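Local structure of R.Pab1 family restriction endonuclease (Campylobacter coli, 7CFA) at residues K116-F122 against E134-P140; M169-C173 against I210-M214. The protein acts as a restriction DNA glycosylase of the R.PabI family, probably excising adenine bases from its recognition sequence in unmodified DNA. The protein carries 2 engineered substitutions. One frame throughout, in Å; residues are numbered along the deposited sequence.

Contact 1: K116-F122 against E134-P140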
loop_
_atom_site.group_PDB
_atom_site.type_symbol
_atom_site.label_atom_id
_atom_site.label_comp_id
_atom_site.label_asym_id
_atom_site.label_seq_id
_atom_site.Cartn_x
_atom_site.Cartn_y
_atom_site.Cartn_z
ATOM N N LYS A 116 8.748 9.870 10.358
ATOM C CA LYS A 116 9.841 9.398 9.526
ATOM C C LYS A 116 9.621 7.944 9.141
ATOM O O LYS A 116 9.245 7.117 9.978
ATOM C CB LYS A 116 11.188 9.540 10.247
ATOM C CG LYS A 116 11.514 10.961 10.693
ATOM C CD LYS A 116 11.696 11.899 9.504
ATOM C CE LYS A 116 11.934 13.329 9.967
ATOM N NZ LYS A 116 11.857 14.309 8.848
ATOM N N ILE A 117 9.846 7.645 7.868
ATOM C CA ILE A 117 9.923 6.272 7.390
ATOM C C ILE A 117 11.370 5.818 7.509
ATOM O O ILE A 117 12.285 6.494 7.022
ATOM C CB ILE A 117 9.413 6.163 5.944
ATOM C CG1 ILE A 117 7.923 6.514 5.886
ATOM C CG2 ILE A 117 9.662 4.768 5.387
ATOM C CD1 ILE A 117 7.327 6.454 4.496
ATOM N N ASN A 118 11.582 4.684 8.170
ATOM C CA ASN A 118 12.913 4.203 8.509
ATOM C C ASN A 118 13.296 3.017 7.637
ATOM O O ASN A 118 12.462 2.158 7.335
ATOM C CB ASN A 118 12.989 3.785 9.981
ATOM C CG ASN A 118 12.879 4.957 10.928
ATOM O OD1 ASN A 118 13.410 6.034 10.668
ATOM N ND2 ASN A 118 12.192 4.750 12.044
ATOM N N ARG A 119 14.565 2.974 7.244
ATOM C CA ARG A 119 15.167 1.796 6.633
ATOM C C ARG A 119 16.245 1.292 7.579
ATOM O O ARG A 119 17.122 2.061 7.988
ATOM C CB ARG A 119 15.750 2.116 5.256
ATOM C CG ARG A 119 14.712 2.537 4.233
ATOM C CD ARG A 119 15.358 2.869 2.898
ATOM N NE ARG A 119 14.380 3.322 1.913
ATOM C CZ ARG A 119 13.803 2.532 1.012
ATOM N NH1 ARG A 119 14.105 1.242 0.967
ATOM N NH2 ARG A 119 12.923 3.033 0.154
ATOM N N THR A 120 16.176 0.014 7.935
ATOM C CA THR A 120 17.120 -0.514 8.903
ATOM C C THR A 120 18.395 -0.986 8.211
ATOM O O THR A 120 18.468 -1.117 6.986
ATOM C CB THR A 120 16.508 -1.668 9.695
ATOM O OG1 THR A 120 16.343 -2.805 8.835
ATOM C CG2 THR A 120 15.160 -1.270 10.269
ATOM N N ASN A 121 19.411 -1.243 9.027
ATOM C CA ASN A 121 20.635 -1.867 8.558
ATOM C C ASN A 121 20.344 -3.258 8.002
ATOM O O ASN A 121 19.284 -3.845 8.241
ATOM C CB ASN A 121 21.642 -1.973 9.700
ATOM C CG ASN A 121 21.105 -2.786 10.868
ATOM O OD1 ASN A 121 20.416 -2.258 11.744
ATOM N ND2 ASN A 121 21.407 -4.079 10.879
ATOM N N PHE A 122 21.312 -3.786 7.262
ATOM C CA PHE A 122 21.212 -5.131 6.720
ATOM C C PHE A 122 21.642 -6.165 7.752
ATOM O O PHE A 122 22.461 -5.896 8.635
ATOM C CB PHE A 122 22.083 -5.285 5.473
ATOM C CG PHE A 122 21.482 -4.705 4.229
ATOM C CD1 PHE A 122 20.293 -5.202 3.721
ATOM C CD2 PHE A 122 22.120 -3.681 3.548
ATOM C CE1 PHE A 122 19.742 -4.675 2.569
ATOM C CE2 PHE A 122 21.576 -3.151 2.395
ATOM C CZ PHE A 122 20.383 -3.650 1.905
ATOM N N GLU A 134 18.962 -9.010 4.474
ATOM C CA GLU A 134 17.638 -8.640 4.944
ATOM C C GLU A 134 17.659 -7.246 5.552
ATOM O O GLU A 134 18.576 -6.894 6.299
ATOM C CB GLU A 134 17.112 -9.641 5.976
ATOM C CG GLU A 134 15.696 -9.333 6.436
ATOM C CD GLU A 134 15.165 -10.345 7.425
ATOM O OE1 GLU A 134 15.858 -10.615 8.428
ATOM O OE2 GLU A 134 14.058 -10.877 7.187
ATOM N N SER A 135 16.638 -6.460 5.224
ATOM C CA SER A 135 16.445 -5.135 5.784
ATOM C C SER A 135 14.953 -4.928 6.000
ATOM O O SER A 135 14.121 -5.698 5.514
ATOM C CB SER A 135 17.029 -4.048 4.870
ATOM O OG SER A 135 16.829 -2.753 5.411
ATOM N N TYR A 136 14.615 -3.882 6.745
ATOM C CA TYR A 136 13.227 -3.556 7.037
ATOM C C TYR A 136 12.945 -2.110 6.666
ATOM O O TYR A 136 13.789 -1.231 6.864
ATOM C CB TYR A 136 12.893 -3.777 8.518
ATOM C CG TYR A 136 12.842 -5.227 8.931
ATOM C CD1 TYR A 136 13.994 -5.899 9.315
ATOM C CD2 TYR A 136 11.641 -5.923 8.939
ATOM C CE1 TYR A 136 13.951 -7.227 9.694
ATOM C CE2 TYR A 136 11.587 -7.249 9.316
ATOM C CZ TYR A 136 12.745 -7.897 9.692
ATOM O OH TYR A 136 12.698 -9.219 10.070
ATOM N N VAL A 137 11.754 -1.874 6.126
ATOM C CA VAL A 137 11.231 -0.532 5.907
ATOM C C VAL A 137 10.091 -0.352 6.897
ATOM O O VAL A 137 9.089 -1.078 6.843
ATOM C CB VAL A 137 10.760 -0.324 4.462
ATOM C CG1 VAL A 137 10.332 1.120 4.251
ATOM C CG2 VAL A 137 11.860 -0.706 3.489
ATOM N N SER A 138 10.244 0.594 7.817
ATOM C CA SER A 138 9.294 0.783 8.905
ATOM C C SER A 138 8.456 2.029 8.656
ATOM O O SER A 138 8.998 3.123 8.465
ATOM C CB SER A 138 10.018 0.888 10.248
ATOM O OG SER A 138 10.721 -0.307 10.532
ATOM N N TYR A 139 7.138 1.855 8.657
ATOM C CA TYR A 139 6.197 2.936 8.432
ATOM C C TYR A 139 5.482 3.273 9.725
ATOM O O TYR A 139 4.894 2.381 10.354
ATOM C CB TYR A 139 5.174 2.553 7.360
ATOM C CG TYR A 139 5.784 2.259 6.011
ATOM C CD1 TYR A 139 6.286 0.997 5.711
ATOM C CD2 TYR A 139 5.852 3.239 5.033
ATOM C CE1 TYR A 139 6.842 0.725 4.476
ATOM C CE2 TYR A 139 6.405 2.978 3.797
ATOM C CZ TYR A 139 6.900 1.719 3.524
ATOM O OH TYR A 139 7.452 1.455 2.293
ATOM N N PRO A 140 5.515 4.528 10.159
ATOM C CA PRO A 140 4.797 4.903 11.375
ATOM C C PRO A 140 3.317 5.100 11.105
ATOM O O PRO A 140 2.892 5.413 9.991
ATOM C CB PRO A 140 5.463 6.223 11.777
ATOM C CG PRO A 140 5.861 6.827 10.474
ATOM C CD PRO A 140 6.241 5.668 9.571
#
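Ile117 supplies the apolar centre: its CG2 lies 3.9 Å from CG1 of Val137, its CD1 3.6 Å from CD2 of Tyr139, and its CG1 4.1 Å from CD of Pro140. Beta-branched Ile117 and Val137 suit extended backbone, and Ile117 CG2 sits over one face of the Tyr139 ring. Outward from this patch the backbones pair as the arms of an antiparallel beta hairpin, strands 118-127 and 130-145, at the edge of the chain's sheet. Asn118 and Ser138 form a hydrogen-bonded pair (Asn118 N to Ser138 O 3.0 Å, Ser138 N to Asn118 O 2.8 Å); Arg119 and Val137 form the adjacent non-hydrogen-bonded one. Along 134-140 a strand of the second subunit also pairs antiparallel, extending the sheet across the dimer, where small Ser138 hydrogen-bonds through OG to Ser138 of that chain. At the polar edge Thr120 N donates to Tyr136 O (2.9 Å), while hydroxyls replace regular backbone partners: Tyr136 N donates to Thr120 OG1 (2.9 Å), and Ser135 OG to Thr120 O (2.8 Å).

Contact 2: M169-C173 against I210-M214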
loop_
_atom_site.group_PDB
_atom_site.type_symbol
_atom_site.label_atom_id
_atom_site.label_comp_id
_atom_site.label_asym_id
_atom_site.label_seq_id
_atom_site.Cartn_x
_atom_site.Cartn_y
_atom_site.Cartn_z
ATOM N N MET A 169 -2.214 9.783 5.372
ATOM C CA MET A 169 -3.588 9.481 4.992
ATOM C C MET A 169 -4.392 9.255 6.263
ATOM O O MET A 169 -4.070 8.361 7.053
ATOM C CB MET A 169 -3.659 8.252 4.084
ATOM C CG MET A 169 -3.328 8.522 2.624
ATOM S SD MET A 169 -1.611 9.001 2.347
ATOM C CE MET A 169 -0.756 7.527 2.900
ATOM N N LEU A 170 -5.428 10.063 6.460
ATOM C CA LEU A 170 -6.240 9.992 7.667
ATOM C C LEU A 170 -7.441 9.089 7.426
ATOM O O LEU A 170 -8.130 9.216 6.410
ATOM C CB LEU A 170 -6.696 11.390 8.092
ATOM C CG LEU A 170 -7.357 11.553 9.465
ATOM C CD1 LEU A 170 -7.019 12.914 10.051
ATOM C CD2 LEU A 170 -8.867 11.383 9.376
ATOM N N TYR A 171 -7.685 8.178 8.365
ATOM C CA TYR A 171 -8.828 7.279 8.318
ATOM C C TYR A 171 -9.670 7.489 9.566
ATOM O O TYR A 171 -9.134 7.559 10.676
ATOM C CB TYR A 171 -8.380 5.819 8.210
ATOM C CG TYR A 171 -7.672 5.499 6.914
ATOM C CD1 TYR A 171 -6.304 5.708 6.777
ATOM C CD2 TYR A 171 -8.370 4.997 5.823
ATOM C CE1 TYR A 171 -5.652 5.422 5.593
ATOM C CE2 TYR A 171 -7.727 4.706 4.633
ATOM C CZ TYR A 171 -6.368 4.921 4.524
ATOM O OH TYR A 171 -5.721 4.635 3.344
ATOM N N PHE A 172 -10.980 7.600 9.379
ATOM C CA PHE A 172 -11.926 7.795 10.469
ATOM C C PHE A 172 -12.607 6.462 10.755
ATOM O O PHE A 172 -13.206 5.863 9.854
ATOM C CB PHE A 172 -12.943 8.875 10.101
ATOM C CG PHE A 172 -13.908 9.210 11.200
ATOM C CD1 PHE A 172 -13.476 9.333 12.511
ATOM C CD2 PHE A 172 -15.246 9.426 10.915
ATOM C CE1 PHE A 172 -14.367 9.653 13.519
ATOM C CE2 PHE A 172 -16.139 9.747 11.916
ATOM C CZ PHE A 172 -15.700 9.861 13.219
ATOM N N CYS A 173 -12.507 5.993 11.997
ATOM C CA CYS A 173 -12.942 4.650 12.351
ATOM C C CYS A 173 -13.904 4.672 13.532
ATOM O O CYS A 173 -13.777 5.494 14.446
ATOM C CB CYS A 173 -11.743 3.753 12.682
ATOM S SG CYS A 173 -10.491 3.682 11.379
ATOM N N ILE A 210 -16.076 15.795 17.908
ATOM C CA ILE A 210 -15.190 14.818 17.284
ATOM C C ILE A 210 -14.750 15.305 15.910
ATOM O O ILE A 210 -13.573 15.214 15.544
ATOM C CB ILE A 210 -15.887 13.449 17.200
ATOM C CG1 ILE A 210 -16.132 12.898 18.604
ATOM C CG2 ILE A 210 -15.066 12.479 16.358
ATOM C CD1 ILE A 210 -16.964 11.648 18.622
ATOM N N PHE A 211 -15.688 15.843 15.132
ATOM C CA PHE A 211 -15.345 16.332 13.802
ATOM C C PHE A 211 -14.550 17.629 13.871
ATOM O O PHE A 211 -13.725 17.892 12.988
ATOM C CB PHE A 211 -16.622 16.488 12.970
ATOM C CG PHE A 211 -17.370 15.194 12.790
ATOM C CD1 PHE A 211 -18.286 14.772 13.743
ATOM C CD2 PHE A 211 -17.137 14.387 11.688
ATOM C CE1 PHE A 211 -18.962 13.577 13.594
ATOM C CE2 PHE A 211 -17.814 13.190 11.533
ATOM C CZ PHE A 211 -18.725 12.785 12.489
ATOM N N LEU A 212 -14.761 18.436 14.914
ATOM C CA LEU A 212 -13.939 19.630 15.099
ATOM C C LEU A 212 -12.499 19.265 15.439
ATOM O O LEU A 212 -11.559 19.875 14.917
ATOM C CB LEU A 212 -14.531 20.521 16.190
ATOM C CG LEU A 212 -15.768 21.337 15.811
ATOM C CD1 LEU A 212 -16.328 22.048 17.030
ATOM C CD2 LEU A 212 -15.428 22.337 14.717
ATOM N N GLU A 213 -12.304 18.278 16.318
ATOM C CA GLU A 213 -10.951 17.820 16.619
ATOM C C GLU A 213 -10.295 17.180 15.402
ATOM O O GLU A 213 -9.070 17.246 15.254
ATOM C CB GLU A 213 -10.972 16.837 17.790
ATOM C CG GLU A 213 -11.355 17.473 19.117
ATOM C CD GLU A 213 -11.225 16.519 20.289
ATOM O OE1 GLU A 213 -10.793 15.364 20.082
ATOM O OE2 GLU A 213 -11.555 16.925 21.422
ATOM N N MET A 214 -11.088 16.564 14.525
ATOM C CA MET A 214 -10.526 15.965 13.320
ATOM C C MET A 214 -10.078 17.037 12.337
ATOM O O MET A 214 -9.064 16.872 11.648
ATOM C CB MET A 214 -11.550 15.037 12.671
ATOM C CG MET A 214 -10.954 14.033 11.705
ATOM S SD MET A 214 -12.239 13.085 10.875
ATOM C CE MET A 214 -13.358 12.797 12.241
#
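A methionine methyl group resting squarely on a phenylalanine ring is the striking feature here. Met214 CE stands 3.6 Å from the centroid of the Phe172 ring, only 16° off its normal, a CH-pi contact; Met214 SD, 4.6 Å from the same centroid, makes this a Met-aromatic contact as well. Methionine fits because its long, unbranched side chain reaches across the gap between helix and strand, where the axes of segments 169-173 and 210-214 come no closer than 11.7 Å. Phe172, large and flat, fills that gap from the strand side: its CE1 is 4.1 Å from CG2 of Ile210, and its CE2 is 3.8 Å from CE2 of Phe211, the two rings inclined at 67°. Leu170, directed to the same side of the strand, adds CD2 at 4.1 Å from Met214 SD. No hydrogen bond joins the segments, so buried apolar packing carries the contact. Strand 166-175 lies inside the antiparallel sheet, between strands 47-51 and 152-159, and helix 208-219 runs nearly antiparallel to it, the short segments at 170°: a helix packed on one sheet face through a hydrophobic core, as in alpha+beta folds, the sheet probably being part of the half-pipe of the R.PabI family.

Contacts 1 and 2 both reach the same antiparallel sheet, contact 1 with both segments and contact 2 through strand 166-175 alone. Strand 130-145, one arm of the hairpin in contact 1, is followed across the sheet by strand 152-159 and then by strand 166-175, which carries residues 169-173. The centres of the contacts are 27 Å apart, and their nearest atoms about 8 Å, so they do not touch. The centre of contact 2 lies about 4 Å from the centre of the chain, within the buried helix-sheet core, whereas contact 1 is centred about 26 Å out, on the projecting hairpin. One joins helix to sheet within a subunit; the other pairs two strands of one chain, and its segment 134-140 also pairs with a strand of the second subunit.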